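Local coordinates for putative NADH Oxidase (Clostridium acetobutylicum, PDB 3E10), which binds flavin mononucleotide and is probably an FMN-dependent oxidoreductase of the nitroreductase family, at residues G16-K21 and E49-I54. Sequence-based numbering, arbitrary orientation.
With EDO (1,2-ethanediol), chain O.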
loop_
_atom_site.group_PDB
_atom_site.type_symbol
_atom_site.label_atom_id
_atom_site.label_comp_id
_atom_site.label_asym_id
_atom_site.label_seq_id
_atom_site.Cartn_x
_atom_site.Cartn_y
_atom_site.Cartn_z
ATOM N N GLY B 16 24.358 -3.371 -13.333
ATOM C CA GLY B 16 24.026 -2.802 -14.642
ATOM C C GLY B 16 23.026 -3.621 -15.451
ATOM O O GLY B 16 22.438 -3.112 -16.388
ATOM N N LYS B 17 22.851 -4.890 -15.084
ATOM C CA LYS B 17 21.996 -5.817 -15.795
ATOM C C LYS B 17 20.599 -5.237 -16.007
ATOM O O LYS B 17 19.974 -4.769 -15.061
ATOM C CB LYS B 17 21.896 -7.123 -14.988
ATOM C CG LYS B 17 20.981 -8.193 -15.577
ATOM C CD LYS B 17 21.066 -9.517 -14.815
ATOM C CE LYS B 17 20.250 -10.615 -15.523
ATOM N NZ LYS B 17 20.662 -10.872 -16.956
ATOM N N LYS B 18 20.102 -5.309 -17.225
ATOM C CA LYS B 18 18.754 -4.862 -17.515
ATOM C C LYS B 18 17.711 -5.779 -16.878
ATOM O O LYS B 18 17.920 -6.979 -16.717
ATOM C CB LYS B 18 18.519 -4.770 -19.041
ATOM C CG LYS B 18 19.566 -3.934 -19.759
ATOM C CD LYS B 18 19.723 -2.552 -19.140
ATOM C CE LYS B 18 20.613 -1.635 -19.981
ATOM N NZ LYS B 18 20.780 -0.290 -19.328
ATOM N N VAL B 19 16.568 -5.201 -16.524
ATOM C CA VAL B 19 15.454 -5.984 -16.017
ATOM C C VAL B 19 14.735 -6.551 -17.235
ATOM O O VAL B 19 14.350 -5.810 -18.145
ATOM C CB VAL B 19 14.493 -5.134 -15.174
ATOM C CG1 VAL B 19 13.335 -5.966 -14.708
ATOM C CG2 VAL B 19 15.238 -4.511 -13.939
ATOM N N GLU B 20 14.582 -7.869 -17.244
ATOM C CA GLU B 20 13.981 -8.566 -18.375
ATOM C C GLU B 20 12.581 -8.022 -18.648
ATOM O O GLU B 20 11.823 -7.726 -17.709
ATOM C CB GLU B 20 13.894 -10.069 -18.102
ATOM C CG GLU B 20 15.270 -10.793 -18.032
ATOM C CD GLU B 20 15.919 -10.829 -16.652
ATOM O OE1 GLU B 20 15.574 -10.005 -15.780
ATOM O OE2 GLU B 20 16.813 -11.691 -16.449
ATOM N N LYS B 21 12.236 -7.938 -19.933
ATOM C CA LYS B 21 10.927 -7.450 -20.351
ATOM C C LYS B 21 9.805 -8.178 -19.628
ATOM O O LYS B 21 8.837 -7.550 -19.234
ATOM C CB LYS B 21 10.724 -7.559 -21.878
ATOM C CG LYS B 21 11.697 -6.728 -22.665
ATOM C CD LYS B 21 11.538 -5.228 -22.487
ATOM C CE LYS B 21 12.321 -4.520 -23.609
ATOM N NZ LYS B 21 12.757 -3.183 -23.206
ATOM N N GLU B 49 13.673 2.889 -19.325
ATOM C CA GLU B 49 14.910 2.127 -19.406
ATOM C C GLU B 49 16.055 2.938 -20.025
ATOM O O GLU B 49 17.188 2.455 -20.080
ATOM C CB GLU B 49 14.695 0.841 -20.209
ATOM C CG GLU B 49 13.777 -0.156 -19.527
ATOM C CD GLU B 49 13.810 -1.522 -20.216
ATOM O OE1 GLU B 49 14.777 -2.305 -19.963
ATOM O OE2 GLU B 49 12.882 -1.795 -21.031
ATOM N N ASP B 50 15.775 4.155 -20.490
ATOM C CA ASP B 50 16.830 4.989 -21.066
ATOM C C ASP B 50 17.693 5.536 -19.948
ATOM O O ASP B 50 17.230 6.299 -19.113
ATOM C CB ASP B 50 16.251 6.139 -21.859
ATOM C CG ASP B 50 17.329 7.006 -22.470
ATOM O OD1 ASP B 50 17.903 6.572 -23.486
ATOM O OD2 ASP B 50 17.630 8.081 -21.921
ATOM N N ARG B 51 18.968 5.176 -19.939
ATOM C CA ARG B 51 19.796 5.491 -18.804
ATOM C C ARG B 51 20.003 7.008 -18.640
ATOM O O ARG B 51 20.002 7.519 -17.525
ATOM C CB ARG B 51 21.076 4.648 -18.840
ATOM C CG ARG B 51 20.859 3.167 -18.255
ATOM C CD ARG B 51 20.671 3.192 -16.693
ATOM N NE ARG B 51 21.701 4.080 -16.204
ATOM C CZ ARG B 51 21.615 4.924 -15.197
ATOM N NH1 ARG B 51 20.570 4.985 -14.395
ATOM N NH2 ARG B 51 22.656 5.695 -14.949
ATOM N N GLU B 52 20.091 7.752 -19.742
ATOM C CA GLU B 52 20.186 9.194 -19.635
ATOM C C GLU B 52 18.930 9.818 -18.993
ATOM O O GLU B 52 19.023 10.724 -18.159
ATOM C CB GLU B 52 20.390 9.810 -21.012
ATOM C CG GLU B 52 20.552 11.297 -20.975
ATOM N N ASN B 53 17.761 9.328 -19.382
ATOM C CA ASN B 53 16.512 9.840 -18.781
ATOM C C ASN B 53 16.365 9.428 -17.319
ATOM O O ASN B 53 15.881 10.206 -16.498
ATOM C CB ASN B 53 15.306 9.398 -19.581
ATOM C CG ASN B 53 15.241 10.066 -20.948
ATOM O OD1 ASN B 53 15.920 11.054 -21.185
ATOM N ND2 ASN B 53 14.416 9.527 -21.840
ATOM N N ILE B 54 16.784 8.213 -16.995
ATOM C CA ILE B 54 16.746 7.735 -15.601
ATOM C C ILE B 54 17.666 8.593 -14.723
ATOM O O ILE B 54 17.299 9.027 -13.626
ATOM C CB ILE B 54 17.067 6.241 -15.500
ATOM C CG1 ILE B 54 16.035 5.384 -16.236
ATOM C CG2 ILE B 54 17.146 5.776 -14.043
ATOM C CD1 ILE B 54 16.494 3.895 -16.459
HETATM C C1 EDO O . 12.961 11.949 -17.107
HETATM O O1 EDO O . 14.300 12.405 -16.963
HETATM C C2 EDO O . 12.319 12.686 -18.266
HETATM O O2 EDO O . 12.666 12.003 -19.471
HETATM O O HOH W 1 18.315 0.586 -18.654
HETATM O O HOH W 2 15.966 -2.505 -17.436
HETATM O O HOH W 3 14.446 -4.913 -20.651
#
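Three water molecules bridge 16-21 and 49-54, against one direct hydrogen bond, that of the salt bridge between Lys21 and Glu49, so most of the hydrogen bonding between them passes through solvent. Two of the waters tie the carboxylate of Glu49 to the backbone of Val19, one at its N-H and the other at its carbonyl, and both donate to Glu49 OE1. The first accepts from Val19 N at 2.9 Å, and the second donates to Val19 O at 2.7 Å. Glu49 OE2 takes the ammonium group of Lys21, whose NZ meets it at 2.6 Å, on the syn side and 22° out of the carboxylate plane. A glutamate suits this place because its charge complements that ammonium while its other oxygen accepts from both waters, and its chain, extended beyond CG (chi2 -169°), spans the gap between backbones whose nearest CA atoms, those of Lys18 and Glu49, lie 8.2 Å apart. Lys21, a long, flexible, positively charged chain at the exposed surface, reaches the carboxylate from the first turn of helix 21-32 through a bend at chi2 (-66°).

In this nitroreductase-family fold the contact joins the loop leading into helix 21-32 to the turn between edge strand 43-48 and helix 51-57, at the surface and away from the flavin. Val19 is buried, its branched hydrocarbon side chain packing on Ile24 and Leu72, while its backbone N and O bind the waters.

Lys18, exposed to solvent, bends at chi2 and brings its NZ to 3.6 Å from Arg51 CG, near the start of helix 51-57. The third water accepts from this NZ at 2.7 Å and donates to Glu49 O. The guanidinium group of Arg51 is directed to the carbonyl oxygens of Leu67 and Ala70. Asp50 caps helix 51-57, its OD2 accepting from Asn53 N at 2.8 Å, and Glu166 of the second subunit accepts a hydrogen bond from Glu49 N.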